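Local coordinates for protein benzoate transport porin BenP (Acinetobacter baumannii AB307-0294, PDB 5DL8) that probably serves as an outer-membrane porin, a beta-barrel channel of the OprD family that lets small solutes, possibly including benzoate, across the outer membrane, at residues A[26-31]-A[54-59]; A[81-86]-A[147-152]. All blocks are in the same frame, centred on the assembly; numbering follows the deposited sequence.

Interaction 1: A[26-31]-A[54-59]; sequences WKFTLK and ASLFYK
Four backbone hydrogen bonds pair 26-31 with 54-59, in two antiparallel hydrogen-bonded pairs. K27 N reaches F57 O at 2.8 Å, and F57 N returns to K27 O at 2.9 Å, both donors lying in the carbonyl plane. Between T29 and S55 the N-H of T29 points almost straight at S55 O (172°), yet each donor sits above its acceptor's carbonyl plane. In the non-hydrogen-bonded pairs that alternate with these, CA-H groups fill in, as where L56 CA approaches K27 O at 3.4 Å.

The segments belong to the first hairpin of the porin barrel, strands 25-39 and 47-65. Side chains alternate: W26, F28, L30, A54, L56 and Y58 form an apolar face on the surface, consistent with contact with lipid, while K27, T29, S55 and F57 take the other face.

Y58 and W26 make an edge-to-face pair, Y58 CD1 lying over the centre of the indole six-membered ring with the planes at 51°. W26 CG is anti to its carbonyl carbon (chi1 -61°), Y58 CG anti to its backbone N; F407 also stacks on W26. L56 CD1 comes to the indole edge, 4.1 Å from W26 CE3, and L30 CD2 touches A54 CB (3.9 Å), as suits this apolar face.

On the inward face one water joins two hydroxyls, 2.8 Å from T29 OG1 and 2.9 Å from S55 OG. Packing there is apolar too: K27 CE is 4.1 Å from F57 CD1.

Interaction 2: A[81-86]-A[147-152]; sequences SVQYAV and QLLTSY
No strand pairing joins these segments: 81-86 is regular extended strand, 147-150 is loop that becomes strand only at S151, and the nearest CA atoms, those of Q83 and L148, lie 6.6 Å apart. Side chains therefore bridge the gap. Q83 and A85 project toward the loop, whereas Y84 between them points away and uses its OH on D111.

Q83 provides the single hydrogen bond. With CG anti to the carbonyl carbon and the chain extended beyond it (chi2 172°), its amide stands out from the strand until OE1 accepts L149 N at 2.9 Å. The N-H comes in on a lone pair, in the amide plane, and the bond is fairly straight at 162°. Glutamine is long enough for this, and gives a loop N-H an uncharged acceptor inside the barrel.

Residues 147-150 end the long inward-folded connection between strands 132-133 and 151-153, which probably corresponds to the L3 loop that narrows the channel in OprD-family porins; the contact thus lays that loop against the inner barrel wall.

L148 fits its forked end over the strand. CD2 rests 3.8 Å from Q83 CB, CD1 lies 3.7 Å from Q83 O, and CG comes within 4.1 Å of A85 CB. The short side chain of A85 lets the loop come close, and Q147 CG also meets that methyl at 3.9 Å. The amide of Q147 turns elsewhere, NE2 bonding to S51 OG, and L148 N bonds to Y112 OH. Farther along, the two carboxylate oxygens of E132 take up the hydroxyls of S81 and S151, one each.

The centres of interactions 1 and 2 lie about 10 Å apart, and strand 47-65 meets strand 72-87 directly between them. Probable hydrogen bonds run from A54 N to Y84 O (2.8 Å) and from L56 N to V82 O (2.9 Å), so 26-31, 54-59 and 81-86 form three successive staves of the barrel wall. On the inner face S55 OG packs 3.4 Å from Q83 CB, beside the side chain that holds the loop at L149. K31, at the end of 26-31, adds a second tie by donating from NZ to Q147 O. Both contacts lie away from the two calcium sites, that of D38, F39 and D46 and that of V388, G391 and D393.

Interaction 1: A[26-31]-A[54-59]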
ATOM      1  N   TRP A  26      -1.611 -10.147 -19.747  1.00 45.34           N
ATOM      2  CA  TRP A  26      -1.730  -8.717 -20.012  1.00 41.24           C
ATOM      3  C   TRP A  26      -2.844  -8.087 -19.141  1.00 39.64           C
ATOM      4  O   TRP A  26      -3.859  -8.758 -18.845  1.00 39.78           O
ATOM      5  CB  TRP A  26      -2.086  -8.517 -21.446  1.00 41.35           C
ATOM      6  CG  TRP A  26      -1.154  -9.003 -22.473  1.00 42.38           C
ATOM      7  CD1 TRP A  26      -1.076 -10.271 -22.960  1.00 44.74           C
ATOM      8  CD2 TRP A  26      -0.264  -8.221 -23.234  1.00 41.87           C
ATOM      9  NE1 TRP A  26      -0.165 -10.327 -23.917  1.00 45.76           N
ATOM     10  CE2 TRP A  26       0.362  -9.084 -24.124  1.00 43.78           C
ATOM     11  CE3 TRP A  26       0.118  -6.852 -23.204  1.00 41.36           C
ATOM     12  CZ2 TRP A  26       1.342  -8.652 -25.051  1.00 45.20           C
ATOM     13  CZ3 TRP A  26       1.110  -6.392 -24.117  1.00 42.02           C
ATOM     14  CH2 TRP A  26       1.707  -7.300 -25.040  1.00 44.00           C
ATOM     15  N   LYS A  27      -2.693  -6.814 -18.740  1.00 36.77           N
ATOM     16  CA  LYS A  27      -3.796  -6.126 -18.039  1.00 36.17           C
ATOM     17  C   LYS A  27      -3.893  -4.760 -18.627  1.00 33.91           C
ATOM     18  O   LYS A  27      -2.902  -4.060 -18.616  1.00 33.46           O
ATOM     19  CB  LYS A  27      -3.507  -6.048 -16.546  1.00 37.20           C
ATOM     20  CG  LYS A  27      -4.732  -5.761 -15.688  1.00 39.72           C
ATOM     21  CD  LYS A  27      -4.628  -5.864 -14.140  1.00 40.79           C
ATOM     22  CE  LYS A  27      -3.270  -5.454 -13.566  1.00 42.99           C
ATOM     23  NZ  LYS A  27      -3.286  -5.605 -12.051  1.00 44.03           N
ATOM     24  N   PHE A  28      -5.054  -4.412 -19.164  1.00 32.94           N
ATOM     25  CA  PHE A  28      -5.378  -3.079 -19.622  1.00 32.68           C
ATOM     26  C   PHE A  28      -6.330  -2.435 -18.648  1.00 30.05           C
ATOM     27  O   PHE A  28      -7.353  -3.003 -18.297  1.00 28.97           O
ATOM     28  CB  PHE A  28      -6.098  -3.113 -20.987  1.00 35.86           C
ATOM     29  CG  PHE A  28      -6.439  -1.755 -21.500  1.00 37.08           C
ATOM     30  CD1 PHE A  28      -5.455  -0.865 -21.820  1.00 39.18           C
ATOM     31  CD2 PHE A  28      -7.735  -1.347 -21.616  1.00 39.58           C
ATOM     32  CE1 PHE A  28      -5.755   0.448 -22.207  1.00 41.16           C
ATOM     33  CE2 PHE A  28      -8.048  -0.053 -22.054  1.00 39.85           C
ATOM     34  CZ  PHE A  28      -7.070   0.842 -22.343  1.00 39.32           C
ATOM     35  N   THR A  29      -6.011  -1.213 -18.252  1.00 28.92           N
ATOM     36  CA  THR A  29      -6.878  -0.454 -17.377  1.00 27.39           C
ATOM     37  C   THR A  29      -7.134   0.999 -17.877  1.00 26.27           C
ATOM     38  O   THR A  29      -6.397   1.560 -18.634  1.00 26.81           O
ATOM     39  CB  THR A  29      -6.394  -0.354 -15.888  1.00 26.20           C
ATOM     40  OG1 THR A  29      -5.294   0.515 -15.797  1.00 24.15           O
ATOM     41  CG2 THR A  29      -6.002  -1.701 -15.216  1.00 27.46           C
ATOM     42  N   LEU A  30      -8.225   1.538 -17.321  1.00 26.18           N
ATOM     43  CA  LEU A  30      -8.708   2.887 -17.342  1.00 26.10           C
ATOM     44  C   LEU A  30      -9.165   3.253 -15.931  1.00 25.68           C
ATOM     45  O   LEU A  30      -9.817   2.495 -15.196  1.00 25.35           O
ATOM     46  CB  LEU A  30      -9.893   3.116 -18.342  1.00 26.24           C
ATOM     47  CG  LEU A  30      -9.681   2.743 -19.810  1.00 27.03           C
ATOM     48  CD1 LEU A  30     -10.994   2.673 -20.560  1.00 28.49           C
ATOM     49  CD2 LEU A  30      -8.790   3.704 -20.516  1.00 27.31           C
ATOM     50  N   LYS A  31      -8.795   4.470 -15.590  1.00 26.39           N
ATOM     51  CA  LYS A  31      -9.207   5.104 -14.362  1.00 27.57           C
ATOM     52  C   LYS A  31      -9.566   6.628 -14.555  1.00 27.09           C
ATOM     53  O   LYS A  31      -8.680   7.491 -14.832  1.00 28.07           O
ATOM     54  CB  LYS A  31      -8.043   5.007 -13.357  1.00 26.90           C
ATOM     55  CG  LYS A  31      -8.540   5.333 -11.922  1.00 29.24           C
ATOM     56  CD  LYS A  31      -7.459   5.221 -10.837  1.00 30.55           C
ATOM     57  CE  LYS A  31      -7.292   3.755 -10.392  1.00 33.58           C
ATOM     58  NZ  LYS A  31      -6.114   3.661  -9.396  1.00 36.42           N
ATOM     59  N   ALA A  54      -4.903   5.809 -18.669  1.00 26.30           N
ATOM     60  CA  ALA A  54      -4.874   4.554 -19.414  1.00 27.69           C
ATOM     61  C   ALA A  54      -3.500   3.873 -19.121  1.00 27.19           C
ATOM     62  O   ALA A  54      -2.493   4.551 -19.037  1.00 24.80           O
ATOM     63  CB  ALA A  54      -5.045   4.743 -20.900  1.00 28.94           C
ATOM     64  N   SER A  55      -3.549   2.547 -18.925  1.00 28.41           N
ATOM     65  CA  SER A  55      -2.389   1.772 -18.550  1.00 29.97           C
ATOM     66  C   SER A  55      -2.386   0.392 -19.135  1.00 32.19           C
ATOM     67  O   SER A  55      -3.444  -0.188 -19.376  1.00 35.12           O
ATOM     68  CB  SER A  55      -2.312   1.604 -17.038  1.00 29.54           C
ATOM     69  OG  SER A  55      -2.263   2.839 -16.367  1.00 27.57           O
ATOM     70  N   LEU A  56      -1.186  -0.127 -19.320  1.00 31.64           N
ATOM     71  CA  LEU A  56      -0.994  -1.476 -19.801  1.00 32.70           C
ATOM     72  C   LEU A  56       0.182  -2.189 -19.066  1.00 32.09           C
ATOM     73  O   LEU A  56       1.230  -1.563 -18.809  1.00 32.26           O
ATOM     74  CB  LEU A  56      -0.717  -1.401 -21.309  1.00 33.92           C
ATOM     75  CG  LEU A  56      -0.619  -2.746 -22.048  1.00 34.33           C
ATOM     76  CD1 LEU A  56      -1.923  -3.490 -21.893  1.00 34.54           C
ATOM     77  CD2 LEU A  56      -0.236  -2.508 -23.485  1.00 36.64           C
ATOM     78  N   PHE A  57      -0.067  -3.422 -18.660  1.00 32.11           N
ATOM     79  CA  PHE A  57       0.873  -4.258 -17.866  1.00 34.07           C
ATOM     80  C   PHE A  57       1.023  -5.636 -18.557  1.00 35.34           C
ATOM     81  O   PHE A  57       0.047  -6.294 -18.955  1.00 35.59           O
ATOM     82  CB  PHE A  57       0.403  -4.501 -16.402  1.00 33.35           C
ATOM     83  CG  PHE A  57       0.103  -3.237 -15.662  1.00 33.20           C
ATOM     84  CD1 PHE A  57      -1.178  -2.671 -15.729  1.00 32.42           C
ATOM     85  CD2 PHE A  57       1.097  -2.558 -14.976  1.00 32.81           C
ATOM     86  CE1 PHE A  57      -1.461  -1.474 -15.089  1.00 30.67           C
ATOM     87  CE2 PHE A  57       0.818  -1.376 -14.301  1.00 31.73           C
ATOM     88  CZ  PHE A  57      -0.440  -0.806 -14.397  1.00 31.91           C
ATOM     89  N   TYR A  58       2.264  -6.034 -18.716  1.00 35.75           N
ATOM     90  CA  TYR A  58       2.612  -7.235 -19.387  1.00 37.90           C
ATOM     91  C   TYR A  58       3.528  -8.065 -18.493  1.00 39.50           C
ATOM     92  O   TYR A  58       4.516  -7.525 -17.905  1.00 38.62           O
ATOM     93  CB  TYR A  58       3.303  -6.907 -20.678  1.00 38.27           C
ATOM     94  CG  TYR A  58       3.899  -8.142 -21.345  1.00 41.29           C
ATOM     95  CD1 TYR A  58       3.079  -9.102 -21.995  1.00 42.37           C
ATOM     96  CD2 TYR A  58       5.301  -8.362 -21.328  1.00 42.35           C
ATOM     97  CE1 TYR A  58       3.661 -10.216 -22.600  1.00 44.35           C
ATOM     98  CE2 TYR A  58       5.856  -9.438 -21.951  1.00 44.13           C
ATOM     99  CZ  TYR A  58       5.042 -10.343 -22.571  1.00 45.05           C
ATOM    100  OH  TYR A  58       5.647 -11.393 -23.108  1.00 46.78           O
ATOM    101  N   LYS A  59       3.185  -9.356 -18.396  1.00 41.76           N
ATOM    102  CA  LYS A  59       4.019 -10.335 -17.739  1.00 45.17           C
ATOM    103  C   LYS A  59       4.158 -11.574 -18.497  1.00 45.69           C
ATOM    104  O   LYS A  59       3.212 -12.380 -18.533  1.00 46.65           O
ATOM    105  CB  LYS A  59       3.370 -10.804 -16.478  1.00 48.18           C
ATOM    106  CG  LYS A  59       3.114  -9.729 -15.478  1.00 48.93           C
ATOM    107  CD  LYS A  59       2.480 -10.322 -14.237  1.00 50.98           C
ATOM    108  CE  LYS A  59       3.390 -11.403 -13.701  1.00 54.82           C
ATOM    109  NZ  LYS A  59       3.049 -11.580 -12.272  1.00 58.52           N
TER
HETATM  110  O   HOH W   1      -5.107   3.350 -15.933  1.00 22.79           O

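Interaction 2: A[81-86]-A[147-152]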
ATOM      1  N   SER A  81       5.677  -2.321 -18.203  1.00 31.35           N
ATOM      2  CA  SER A  81       4.490  -1.537 -17.842  1.00 30.02           C
ATOM      3  C   SER A  81       4.548  -0.146 -18.471  1.00 30.53           C
ATOM      4  O   SER A  81       5.641   0.370 -18.727  1.00 29.97           O
ATOM      5  CB  SER A  81       4.374  -1.421 -16.289  1.00 28.46           C
ATOM      6  OG  SER A  81       5.386  -0.597 -15.721  1.00 27.01           O
ATOM      7  N   VAL A  82       3.366   0.476 -18.636  1.00 30.33           N
ATOM      8  CA  VAL A  82       3.246   1.851 -19.017  1.00 29.40           C
ATOM      9  C   VAL A  82       1.945   2.356 -18.429  1.00 28.41           C
ATOM     10  O   VAL A  82       0.926   1.621 -18.373  1.00 27.83           O
ATOM     11  CB  VAL A  82       3.318   1.992 -20.566  1.00 32.41           C
ATOM     12  CG1 VAL A  82       2.151   1.230 -21.239  1.00 33.95           C
ATOM     13  CG2 VAL A  82       3.298   3.473 -20.994  1.00 32.29           C
ATOM     14  N   GLN A  83       1.995   3.552 -17.842  1.00 27.91           N
ATOM     15  CA  GLN A  83       0.810   4.183 -17.228  1.00 26.76           C
ATOM     16  C   GLN A  83       0.847   5.658 -17.533  1.00 27.36           C
ATOM     17  O   GLN A  83       1.890   6.302 -17.438  1.00 27.98           O
ATOM     18  CB  GLN A  83       0.807   4.010 -15.703  1.00 26.10           C
ATOM     19  CG  GLN A  83       1.089   2.618 -15.083  1.00 24.33           C
ATOM     20  CD  GLN A  83       1.235   2.704 -13.564  1.00 23.08           C
ATOM     21  OE1 GLN A  83       0.290   3.006 -12.794  1.00 21.33           O
ATOM     22  NE2 GLN A  83       2.490   2.541 -13.119  1.00 23.02           N
ATOM     23  N   TYR A  84      -0.297   6.198 -17.928  1.00 28.90           N
ATOM     24  CA  TYR A  84      -0.397   7.567 -18.412  1.00 28.93           C
ATOM     25  C   TYR A  84      -1.670   8.174 -17.934  1.00 28.01           C
ATOM     26  O   TYR A  84      -2.730   7.573 -18.145  1.00 27.64           O
ATOM     27  CB  TYR A  84      -0.401   7.575 -19.911  1.00 30.55           C
ATOM     28  CG  TYR A  84      -0.526   8.945 -20.470  1.00 33.43           C
ATOM     29  CD1 TYR A  84       0.500   9.908 -20.243  1.00 34.97           C
ATOM     30  CD2 TYR A  84      -1.646   9.323 -21.251  1.00 36.42           C
ATOM     31  CE1 TYR A  84       0.420  11.185 -20.776  1.00 36.49           C
ATOM     32  CE2 TYR A  84      -1.713  10.608 -21.803  1.00 37.92           C
ATOM     33  CZ  TYR A  84      -0.667  11.516 -21.571  1.00 37.48           C
ATOM     34  OH  TYR A  84      -0.778  12.806 -21.981  1.00 39.52           O
ATOM     35  N   ALA A  85      -1.575   9.360 -17.303  1.00 25.88           N
ATOM     36  CA  ALA A  85      -2.735  10.106 -16.841  1.00 24.96           C
ATOM     37  C   ALA A  85      -2.685  11.583 -17.348  1.00 27.79           C
ATOM     38  O   ALA A  85      -1.630  12.201 -17.398  1.00 26.73           O
ATOM     39  CB  ALA A  85      -2.787  10.137 -15.358  1.00 23.60           C
ATOM     40  N   VAL A  86      -3.867  12.114 -17.701  1.00 29.01           N
ATOM     41  CA  VAL A  86      -4.078  13.527 -17.991  1.00 29.69           C
ATOM     42  C   VAL A  86      -4.912  14.216 -16.936  1.00 27.33           C
ATOM     43  O   VAL A  86      -5.980  13.689 -16.559  1.00 25.43           O
ATOM     44  CB  VAL A  86      -4.836  13.655 -19.318  1.00 33.04           C
ATOM     45  CG1 VAL A  86      -5.143  15.118 -19.689  1.00 34.91           C
ATOM     46  CG2 VAL A  86      -3.921  13.137 -20.398  1.00 35.67           C
ATOM     47  N   GLN A 147      -4.222   7.798  -8.348  1.00 23.80           N
ATOM     48  CA  GLN A 147      -4.306   7.662  -9.760  1.00 22.73           C
ATOM     49  C   GLN A 147      -3.312   6.630 -10.262  1.00 22.26           C
ATOM     50  O   GLN A 147      -3.610   5.409 -10.178  1.00 22.00           O
ATOM     51  CB  GLN A 147      -4.201   9.045 -10.442  1.00 22.14           C
ATOM     52  CG  GLN A 147      -4.283   9.081 -11.945  1.00 22.70           C
ATOM     53  CD  GLN A 147      -5.389   8.221 -12.532  1.00 24.11           C
ATOM     54  OE1 GLN A 147      -5.240   7.001 -12.629  1.00 26.74           O
ATOM     55  NE2 GLN A 147      -6.475   8.850 -13.000  1.00 25.13           N
ATOM     56  N   LEU A 148      -2.137   7.021 -10.721  1.00 23.07           N
ATOM     57  CA  LEU A 148      -1.124   5.963 -11.144  1.00 23.72           C
ATOM     58  C   LEU A 148      -0.521   5.221  -9.877  1.00 23.38           C
ATOM     59  O   LEU A 148      -0.719   5.691  -8.724  1.00 22.26           O
ATOM     60  CB  LEU A 148      -0.097   6.529 -12.107  1.00 24.92           C
ATOM     61  CG  LEU A 148      -0.670   7.284 -13.342  1.00 26.24           C
ATOM     62  CD1 LEU A 148       0.444   7.653 -14.323  1.00 27.75           C
ATOM     63  CD2 LEU A 148      -1.718   6.360 -14.002  1.00 27.85           C
ATOM     64  N   LEU A 149       0.121   4.081 -10.102  1.00 24.37           N
ATOM     65  CA  LEU A 149       0.555   3.120  -9.041  1.00 25.67           C
ATOM     66  C   LEU A 149       2.093   3.178  -8.812  1.00 24.83           C
ATOM     67  O   LEU A 149       2.949   3.319  -9.734  1.00 24.67           O
ATOM     68  CB  LEU A 149       0.259   1.733  -9.500  1.00 29.20           C
ATOM     69  CG  LEU A 149      -1.122   1.085  -9.348  1.00 33.02           C
ATOM     70  CD1 LEU A 149      -2.267   2.011  -9.511  1.00 32.99           C
ATOM     71  CD2 LEU A 149      -1.310  -0.158 -10.209  1.00 33.55           C
ATOM     72  N   THR A 150       2.449   3.153  -7.549  1.00 23.96           N
ATOM     73  CA  THR A 150       3.856   3.077  -7.084  1.00 23.03           C
ATOM     74  C   THR A 150       4.480   1.756  -7.552  1.00 22.76           C
ATOM     75  O   THR A 150       3.847   0.703  -7.527  1.00 23.70           O
ATOM     76  CB  THR A 150       3.876   3.221  -5.545  1.00 23.04           C
ATOM     77  OG1 THR A 150       3.143   4.406  -5.246  1.00 22.85           O
ATOM     78  CG2 THR A 150       5.319   3.308  -4.869  1.00 22.21           C
ATOM     79  N   SER A 151       5.681   1.827  -8.075  1.00 23.08           N
ATOM     80  CA  SER A 151       6.542   0.669  -8.254  1.00 23.76           C
ATOM     81  C   SER A 151       7.966   1.023  -7.820  1.00 24.46           C
ATOM     82  O   SER A 151       8.218   2.190  -7.393  1.00 24.81           O
ATOM     83  CB  SER A 151       6.462   0.242  -9.706  1.00 23.96           C
ATOM     84  OG  SER A 151       7.069   1.194 -10.581  1.00 24.00           O
ATOM     85  N   TYR A 152       8.903   0.054  -7.969  1.00 26.12           N
ATOM     86  CA  TYR A 152      10.259   0.088  -7.354  1.00 26.69           C
ATOM     87  C   TYR A 152      11.330  -0.395  -8.358  1.00 27.74           C
ATOM     88  O   TYR A 152      11.019  -1.059  -9.371  1.00 28.98           O
ATOM     89  CB  TYR A 152      10.218  -0.868  -6.107  1.00 26.84           C
ATOM     90  CG  TYR A 152       9.256  -0.406  -5.083  1.00 25.65           C
ATOM     91  CD1 TYR A 152       9.551   0.606  -4.251  1.00 27.17           C
ATOM     92  CD2 TYR A 152       7.954  -0.877  -5.073  1.00 26.82           C
ATOM     93  CE1 TYR A 152       8.605   1.091  -3.300  1.00 27.74           C
ATOM     94  CE2 TYR A 152       7.037  -0.411  -4.155  1.00 25.94           C
ATOM     95  CZ  TYR A 152       7.355   0.567  -3.294  1.00 26.73           C
ATOM     96  OH  TYR A 152       6.360   0.990  -2.418  1.00 30.33           O
TER